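PDB 1POI: glutaconate CoA-transferase subunit A from Acidaminococcus fermentans, which transfers coenzyme A from acetyl-CoA to (R)-2-hydroxyglutarate and related acids such as glutaconate, a step of glutamate degradation by the hydroxyglutarate pathway. Local coordinates for residues F25-L39 / A52-R65. Residues are numbered along the deposited sequence; the frame is centred on the assembly and turned at random.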
ATOM      1  N   PHE A  25      22.327   9.148  10.566  1.00 15.95           N
ATOM      2  CA  PHE A  25      23.237  10.015   9.819  1.00 15.26           C
ATOM      3  C   PHE A  25      22.954  11.445  10.256  1.00 16.10           C
ATOM      4  O   PHE A  25      21.851  11.929  10.056  1.00 17.28           O
ATOM      5  CB  PHE A  25      22.957   9.880   8.320  1.00 13.40           C
ATOM      6  CG  PHE A  25      24.063  10.389   7.428  1.00  7.78           C
ATOM      7  CD1 PHE A  25      24.255  11.749   7.232  1.00  6.75           C
ATOM      8  CD2 PHE A  25      24.895   9.500   6.763  1.00  2.34           C
ATOM      9  CE1 PHE A  25      25.264  12.218   6.386  1.00  3.44           C
ATOM     10  CE2 PHE A  25      25.899   9.953   5.920  1.00  2.38           C
ATOM     11  CZ  PHE A  25      26.082  11.316   5.735  1.00  6.84           C
ATOM     12  N   THR A  26      23.969  12.109  10.816  1.00 16.72           N
ATOM     13  CA  THR A  26      23.911  13.490  11.330  1.00 17.13           C
ATOM     14  C   THR A  26      22.584  13.943  11.973  1.00 15.86           C
ATOM     15  O   THR A  26      22.337  13.627  13.147  1.00 17.29           O
ATOM     16  CB  THR A  26      24.498  14.520  10.328  1.00 15.38           C
ATOM     17  OG1 THR A  26      23.757  14.501   9.110  1.00 21.77           O
ATOM     18  CG2 THR A  26      25.934  14.169  10.012  1.00 12.80           C
ATOM     19  N   THR A  27      21.754  14.712  11.270  1.00 16.07           N
ATOM     20  CA  THR A  27      20.462  15.120  11.844  1.00 15.89           C
ATOM     21  C   THR A  27      19.335  14.221  11.351  1.00 15.89           C
ATOM     22  O   THR A  27      18.165  14.592  11.440  1.00 18.73           O
ATOM     23  CB  THR A  27      20.072  16.563  11.508  1.00 14.35           C
ATOM     24  OG1 THR A  27      19.898  16.697  10.090  1.00 18.06           O
ATOM     25  CG2 THR A  27      21.128  17.524  11.979  1.00 17.28           C
ATOM     26  N   ASP A  28      19.677  13.046  10.833  1.00 14.73           N
ATOM     27  CA  ASP A  28      18.670  12.105  10.338  1.00 14.77           C
ATOM     28  C   ASP A  28      18.742  10.764  11.090  1.00 14.78           C
ATOM     29  O   ASP A  28      19.783  10.110  11.101  1.00 18.51           O
ATOM     30  CB  ASP A  28      18.825  11.902   8.812  1.00  6.66           C
ATOM     31  CG  ASP A  28      17.653  11.117   8.177  1.00  9.77           C
ATOM     32  OD1 ASP A  28      16.796  10.540   8.899  1.00 10.64           O
ATOM     33  OD2 ASP A  28      17.581  11.080   6.926  1.00 11.89           O
ATOM     34  N   ARG A  29      17.634  10.381  11.720  1.00 11.47           N
ATOM     35  CA  ARG A  29      17.510   9.123  12.461  1.00 12.04           C
ATOM     36  C   ARG A  29      18.620   8.712  13.455  1.00 14.12           C
ATOM     37  O   ARG A  29      19.115   7.590  13.402  1.00 16.05           O
ATOM     38  CB  ARG A  29      17.190   7.969  11.499  1.00  8.52           C
ATOM     39  CG  ARG A  29      16.030   7.052  11.992  1.00 10.08           C
ATOM     40  CD  ARG A  29      15.809   5.836  11.090  1.00  7.46           C
ATOM     41  NE  ARG A  29      17.062   5.112  10.895  1.00 15.72           N
ATOM     42  CZ  ARG A  29      17.745   5.117   9.752  1.00 21.03           C
ATOM     43  NH1 ARG A  29      17.272   5.772   8.713  1.00 27.59           N
ATOM     44  NH2 ARG A  29      18.980   4.644   9.689  1.00 21.78           N
ATOM     45  N   LYS A  30      18.977   9.608  14.374  1.00 13.26           N
ATOM     46  CA  LYS A  30      19.982   9.350  15.411  1.00 13.70           C
ATOM     47  C   LYS A  30      19.301   8.780  16.688  1.00 16.63           C
ATOM     48  O   LYS A  30      18.216   9.218  17.081  1.00 22.34           O
ATOM     49  CB  LYS A  30      20.679  10.659  15.774  1.00 11.31           C
ATOM     50  CG  LYS A  30      22.163  10.687  15.523  1.00  8.88           C
ATOM     51  CD  LYS A  30      22.465  10.848  14.076  1.00  6.17           C
ATOM     52  CE  LYS A  30      23.949  10.792  13.861  1.00 10.64           C
ATOM     53  NZ  LYS A  30      24.472   9.468  14.333  1.00 15.23           N
ATOM     54  N   PRO A  31      19.931   7.818  17.373  1.00 17.10           N
ATOM     55  CA  PRO A  31      19.249   7.306  18.570  1.00 17.69           C
ATOM     56  C   PRO A  31      19.411   8.212  19.818  1.00 20.05           C
ATOM     57  O   PRO A  31      20.152   7.881  20.763  1.00 22.17           O
ATOM     58  CB  PRO A  31      19.897   5.938  18.748  1.00 14.84           C
ATOM     59  CG  PRO A  31      21.326   6.223  18.318  1.00 14.09           C
ATOM     60  CD  PRO A  31      21.135   7.025  17.057  1.00 15.30           C
ATOM     61  N   TYR A  32      18.665   9.318  19.853  1.00 18.97           N
ATOM     62  CA  TYR A  32      18.733  10.270  20.970  1.00 13.56           C
ATOM     63  C   TYR A  32      18.186   9.812  22.323  1.00 12.74           C
ATOM     64  O   TYR A  32      18.866   9.970  23.329  1.00 10.06           O
ATOM     65  CB  TYR A  32      18.117  11.623  20.588  1.00 10.90           C
ATOM     66  CG  TYR A  32      19.099  12.523  19.879  1.00  6.53           C
ATOM     67  CD1 TYR A  32      20.062  13.205  20.590  1.00  3.54           C
ATOM     68  CD2 TYR A  32      19.100  12.645  18.499  1.00  3.49           C
ATOM     69  CE1 TYR A  32      21.004  13.969  19.955  1.00  2.00           C
ATOM     70  CE2 TYR A  32      20.045  13.410  17.862  1.00  2.00           C
ATOM     71  CZ  TYR A  32      20.994  14.065  18.599  1.00  2.00           C
ATOM     72  OH  TYR A  32      21.985  14.786  17.983  1.00  4.64           O
ATOM     73  N   ALA A  33      16.985   9.236  22.371  1.00 13.10           N
ATOM     74  CA  ALA A  33      16.448   8.798  23.667  1.00 15.77           C
ATOM     75  C   ALA A  33      17.499   7.984  24.414  1.00 17.03           C
ATOM     76  O   ALA A  33      17.808   8.268  25.571  1.00 17.46           O
ATOM     77  CB  ALA A  33      15.188   7.977  23.489  1.00 14.45           C
ATOM     78  N   ALA A  34      18.117   7.056  23.683  1.00 19.88           N
ATOM     79  CA  ALA A  34      19.152   6.165  24.196  1.00 18.63           C
ATOM     80  C   ALA A  34      20.391   6.928  24.626  1.00 17.25           C
ATOM     81  O   ALA A  34      20.882   6.722  25.729  1.00 20.43           O
ATOM     82  CB  ALA A  34      19.527   5.136  23.146  1.00 17.17           C
ATOM     83  N   VAL A  35      20.928   7.773  23.754  1.00 14.44           N
ATOM     84  CA  VAL A  35      22.116   8.525  24.118  1.00 10.49           C
ATOM     85  C   VAL A  35      21.870   9.289  25.414  1.00 12.31           C
ATOM     86  O   VAL A  35      22.797   9.594  26.165  1.00 13.42           O
ATOM     87  CB  VAL A  35      22.556   9.449  22.986  1.00  7.29           C
ATOM     88  CG1 VAL A  35      23.530  10.524  23.491  1.00  8.05           C
ATOM     89  CG2 VAL A  35      23.224   8.629  21.929  1.00  6.16           C
ATOM     90  N   PHE A  36      20.612   9.544  25.719  1.00 11.81           N
ATOM     91  CA  PHE A  36      20.315  10.241  26.949  1.00 12.56           C
ATOM     92  C   PHE A  36      20.528   9.342  28.147  1.00 10.81           C
ATOM     93  O   PHE A  36      21.111   9.771  29.128  1.00 11.84           O
ATOM     94  CB  PHE A  36      18.890  10.801  26.945  1.00 13.06           C
ATOM     95  CG  PHE A  36      18.807  12.208  26.448  1.00 13.60           C
ATOM     96  CD1 PHE A  36      19.779  12.708  25.589  1.00 12.31           C
ATOM     97  CD2 PHE A  36      17.773  13.047  26.861  1.00 16.21           C
ATOM     98  CE1 PHE A  36      19.738  14.031  25.145  1.00 14.98           C
ATOM     99  CE2 PHE A  36      17.725  14.381  26.423  1.00 15.47           C
ATOM    100  CZ  PHE A  36      18.713  14.869  25.561  1.00 15.00           C
ATOM    101  N   GLU A  37      20.073   8.097  28.057  1.00 11.54           N
ATOM    102  CA  GLU A  37      20.201   7.136  29.150  1.00 13.37           C
ATOM    103  C   GLU A  37      21.676   6.732  29.381  1.00 15.25           C
ATOM    104  O   GLU A  37      22.112   6.533  30.520  1.00 16.61           O
ATOM    105  CB  GLU A  37      19.331   5.918  28.887  1.00 10.09           C
ATOM    106  CG  GLU A  37      19.152   5.043  30.103  1.00 18.50           C
ATOM    107  CD  GLU A  37      18.103   5.553  31.093  1.00 25.73           C
ATOM    108  OE1 GLU A  37      17.354   6.510  30.770  1.00 24.83           O
ATOM    109  OE2 GLU A  37      17.999   4.958  32.195  1.00 26.87           O
ATOM    110  N   ILE A  38      22.447   6.626  28.310  1.00 11.24           N
ATOM    111  CA  ILE A  38      23.853   6.312  28.447  1.00 11.66           C
ATOM    112  C   ILE A  38      24.435   7.374  29.384  1.00 14.79           C
ATOM    113  O   ILE A  38      24.967   7.052  30.448  1.00 20.47           O
ATOM    114  CB  ILE A  38      24.551   6.322  27.069  1.00  9.95           C
ATOM    115  CG1 ILE A  38      24.267   5.006  26.334  1.00  7.98           C
ATOM    116  CG2 ILE A  38      26.024   6.569  27.206  1.00  9.91           C
ATOM    117  CD1 ILE A  38      24.749   4.976  24.866  1.00  8.65           C
ATOM    118  N   LEU A  39      24.250   8.643  29.049  1.00 18.23           N
ATOM    119  CA  LEU A  39      24.752   9.741  29.895  1.00 21.14           C
ATOM    120  C   LEU A  39      24.192   9.679  31.315  1.00 22.92           C
ATOM    121  O   LEU A  39      24.934   9.673  32.308  1.00 22.73           O
ATOM    122  CB  LEU A  39      24.375  11.096  29.302  1.00 18.05           C
ATOM    123  CG  LEU A  39      25.204  11.552  28.124  1.00 15.42           C
ATOM    124  CD1 LEU A  39      24.755  12.925  27.713  1.00 19.75           C
ATOM    125  CD2 LEU A  39      26.649  11.578  28.524  1.00 15.48           C
ATOM    126  N   ALA A  52      28.916   9.448  10.272  1.00 18.21           N
ATOM    127  CA  ALA A  52      28.462  10.821  10.029  1.00 14.73           C
ATOM    128  C   ALA A  52      27.795  11.202  11.347  1.00 15.20           C
ATOM    129  O   ALA A  52      26.583  11.033  11.531  1.00 12.19           O
ATOM    130  CB  ALA A  52      27.479  10.864   8.902  1.00 13.98           C
ATOM    131  N   ALA A  53      28.624  11.685  12.268  1.00 17.17           N
ATOM    132  CA  ALA A  53      28.206  12.034  13.616  1.00 18.17           C
ATOM    133  C   ALA A  53      27.579  13.405  13.824  1.00 17.76           C
ATOM    134  O   ALA A  53      27.971  14.396  13.206  1.00 16.72           O
ATOM    135  CB  ALA A  53      29.379  11.846  14.566  1.00 20.49           C
ATOM    136  N   GLY A  54      26.656  13.460  14.772  1.00 15.27           N
ATOM    137  CA  GLY A  54      25.995  14.712  15.064  1.00 19.92           C
ATOM    138  C   GLY A  54      26.036  15.111  16.524  1.00 19.60           C
ATOM    139  O   GLY A  54      27.032  14.924  17.210  1.00 20.60           O
ATOM    140  N   GLY A  55      24.913  15.595  17.027  1.00 20.61           N
ATOM    141  CA  GLY A  55      24.874  16.037  18.409  1.00 22.53           C
ATOM    142  C   GLY A  55      25.051  14.903  19.378  1.00 22.11           C
ATOM    143  O   GLY A  55      25.436  15.113  20.523  1.00 24.37           O
ATOM    144  N   ASP A  56      24.746  13.696  18.911  1.00 24.70           N
ATOM    145  CA  ASP A  56      24.863  12.485  19.717  1.00 22.66           C
ATOM    146  C   ASP A  56      26.309  12.294  20.247  1.00 21.96           C
ATOM    147  O   ASP A  56      26.541  12.361  21.453  1.00 23.11           O
ATOM    148  CB  ASP A  56      24.298  11.252  18.953  1.00 20.77           C
ATOM    149  CG  ASP A  56      24.924  11.037  17.528  1.00 24.82           C
ATOM    150  OD1 ASP A  56      25.436  11.977  16.871  1.00 20.48           O
ATOM    151  OD2 ASP A  56      24.892   9.879  17.047  1.00 25.58           O
ATOM    152  N   TRP A  57      27.294  12.175  19.366  1.00 19.48           N
ATOM    153  CA  TRP A  57      28.653  12.013  19.836  1.00 18.94           C
ATOM    154  C   TRP A  57      29.162  13.273  20.505  1.00 21.37           C
ATOM    155  O   TRP A  57      30.098  13.219  21.303  1.00 24.42           O
ATOM    156  CB  TRP A  57      29.588  11.578  18.712  1.00 20.91           C
ATOM    157  CG  TRP A  57      29.474  10.112  18.444  1.00 23.85           C
ATOM    158  CD1 TRP A  57      28.682   9.507  17.505  1.00 22.85           C
ATOM    159  CD2 TRP A  57      30.090   9.051  19.191  1.00 24.91           C
ATOM    160  NE1 TRP A  57      28.755   8.142  17.631  1.00 26.14           N
ATOM    161  CE2 TRP A  57      29.613   7.831  18.656  1.00 26.42           C
ATOM    162  CE3 TRP A  57      30.996   9.018  20.265  1.00 22.13           C
ATOM    163  CZ2 TRP A  57      30.011   6.577  19.161  1.00 23.85           C
ATOM    164  CZ3 TRP A  57      31.388   7.781  20.764  1.00 23.09           C
ATOM    165  CH2 TRP A  57      30.896   6.573  20.209  1.00 21.13           C
ATOM    166  N   ASP A  58      28.547  14.411  20.211  1.00 21.71           N
ATOM    167  CA  ASP A  58      28.980  15.649  20.842  1.00 19.43           C
ATOM    168  C   ASP A  58      28.618  15.601  22.301  1.00 18.87           C
ATOM    169  O   ASP A  58      29.421  15.933  23.164  1.00 20.06           O
ATOM    170  CB  ASP A  58      28.314  16.860  20.235  1.00 20.13           C
ATOM    171  CG  ASP A  58      29.104  18.118  20.471  1.00 24.32           C
ATOM    172  OD1 ASP A  58      30.300  18.105  20.124  1.00 26.16           O
ATOM    173  OD2 ASP A  58      28.544  19.117  20.986  1.00 24.94           O
ATOM    174  N   MET A  59      27.404  15.173  22.589  1.00 19.18           N
ATOM    175  CA  MET A  59      26.984  15.110  23.964  1.00 19.94           C
ATOM    176  C   MET A  59      27.861  14.165  24.785  1.00 22.79           C
ATOM    177  O   MET A  59      28.312  14.539  25.869  1.00 25.14           O
ATOM    178  CB  MET A  59      25.504  14.783  24.040  1.00 20.78           C
ATOM    179  CG  MET A  59      24.649  15.903  23.450  1.00 20.49           C
ATOM    180  SD  MET A  59      22.916  15.549  23.666  1.00 28.81           S
ATOM    181  CE  MET A  59      22.678  16.015  25.317  1.00 25.60           C
ATOM    182  N   LEU A  60      28.188  12.996  24.234  1.00 22.61           N
ATOM    183  CA  LEU A  60      29.043  12.025  24.921  1.00 21.23           C
ATOM    184  C   LEU A  60      30.434  12.621  25.167  1.00 20.92           C
ATOM    185  O   LEU A  60      30.943  12.577  26.286  1.00 21.52           O
ATOM    186  CB  LEU A  60      29.171  10.735  24.100  1.00 21.19           C
ATOM    187  CG  LEU A  60      27.897   9.906  23.894  1.00 22.10           C
ATOM    188  CD1 LEU A  60      28.157   8.733  22.945  1.00 14.61           C
ATOM    189  CD2 LEU A  60      27.350   9.436  25.240  1.00 17.31           C
ATOM    190  N   ILE A  61      31.038  13.196  24.130  1.00 18.77           N
ATOM    191  CA  ILE A  61      32.363  13.802  24.249  1.00 18.31           C
ATOM    192  C   ILE A  61      32.385  14.903  25.315  1.00 20.26           C
ATOM    193  O   ILE A  61      33.158  14.825  26.274  1.00 23.36           O
ATOM    194  CB  ILE A  61      32.818  14.393  22.914  1.00 16.99           C
ATOM    195  CG1 ILE A  61      32.994  13.290  21.881  1.00 16.20           C
ATOM    196  CG2 ILE A  61      34.103  15.163  23.089  1.00 17.71           C
ATOM    197  CD1 ILE A  61      33.315  13.814  20.517  1.00 19.95           C
ATOM    198  N   GLY A  62      31.530  15.911  25.147  1.00 20.25           N
ATOM    199  CA  GLY A  62      31.444  17.012  26.087  1.00 18.65           C
ATOM    200  C   GLY A  62      31.219  16.556  27.513  1.00 19.27           C
ATOM    201  O   GLY A  62      31.682  17.211  28.441  1.00 20.05           O
ATOM    202  N   ASN A  63      30.456  15.486  27.699  1.00 18.63           N
ATOM    203  CA  ASN A  63      30.239  14.935  29.033  1.00 18.55           C
ATOM    204  C   ASN A  63      31.409  13.986  29.398  1.00 18.99           C
ATOM    205  O   ASN A  63      31.281  13.101  30.256  1.00 19.07           O
ATOM    206  CB  ASN A  63      28.923  14.162  29.095  1.00 19.16           C
ATOM    207  CG  ASN A  63      27.715  15.070  29.287  1.00 26.40           C
ATOM    208  OD1 ASN A  63      27.265  15.305  30.422  1.00 27.91           O
ATOM    209  ND2 ASN A  63      27.152  15.549  28.177  1.00 24.56           N
ATOM    210  N   GLY A  64      32.541  14.157  28.723  1.00 18.54           N
ATOM    211  CA  GLY A  64      33.713  13.330  28.977  1.00 20.77           C
ATOM    212  C   GLY A  64      33.558  11.815  29.037  1.00 18.76           C
ATOM    213  O   GLY A  64      34.301  11.160  29.784  1.00 18.15           O
ATOM    214  N   ARG A  65      32.647  11.252  28.234  1.00 15.64           N
ATOM    215  CA  ARG A  65      32.419   9.805  28.210  1.00 13.93           C
ATOM    216  C   ARG A  65      33.149   9.039  27.097  1.00 13.40           C
ATOM    217  O   ARG A  65      32.841   7.872  26.864  1.00 17.93           O
ATOM    218  CB  ARG A  65      30.928   9.474  28.085  1.00 11.55           C
ATOM    219  CG  ARG A  65      30.002  10.255  28.968  1.00 10.94           C
ATOM    220  CD  ARG A  65      30.091   9.912  30.425  1.00  2.00           C
ATOM    221  NE  ARG A  65      29.197  10.782  31.208  1.00  4.82           N
ATOM    222  CZ  ARG A  65      28.029  10.392  31.719  1.00  6.07           C
ATOM    223  NH1 ARG A  65      27.605   9.151  31.544  1.00  9.26           N
ATOM    224  NH2 ARG A  65      27.259  11.244  32.383  1.00  5.02           N
TER
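Lys30 reaches over to Asp56 and forms a buried salt bridge, NZ to OD2, 2.8 Å. The lysine chain bends at chi2 and chi4, and the two side chains cross at about a right angle. NZ arrives on the syn side of OD2, tilted out of the carboxylate plane, and has a second partner in Gly23 O. The other carboxylate oxygen, OD1, accepts the backbone N of Gly54, the N-cap residue of helix 55-62. Asp56 can turn back to it because CG sits between its own backbone N and carbonyl carbon (chi1 54°). Nearby, Ala52 CB lies over the centre of the Phe25 ring, 3.3 Å from its centroid, a CH-pi contact. Thr26 N bonds to Ala52 O at 2.9 Å. This loop end is tight: a salt bridge and a backbone hydrogen bond beside one ring-methyl contact.

Between helices 32-39 and 55-62 the contact is apolar and close-packed. Their axes are nearly parallel (6°) and approach to 10.3 Å. Ile38 CG2 is 3.7 Å from Leu60 CD2. Met59 CE comes to 3.6 Å from Phe36 CE1, and its sulfur lies at the edge of that ring.

The loose side is the partly exposed turn Asn63, Gly64, Arg65. Its buried inner side is Leu39 CD2 against Asn63 CB, 3.5 Å. Here Arg65 holds Leu39 O end-on with NH1 and NH2, each at 2.8 Å. Leu39 CD2 covers one face of the guanidinium. A leucine in place of Arg65 would probably leave Leu39 O without these two donors and Leu39 CD2 without the flat group it rests on. Gly64 closes helix 55-62 in a Schellman motif.

Both helices belong to the alpha/beta CoA-transferase fold. Val35 packs on strand 19-22 and Leu60 on strand 66-71 of the seven-stranded parallel sheet. Helix 270-282 touches Phe36 and Asn63.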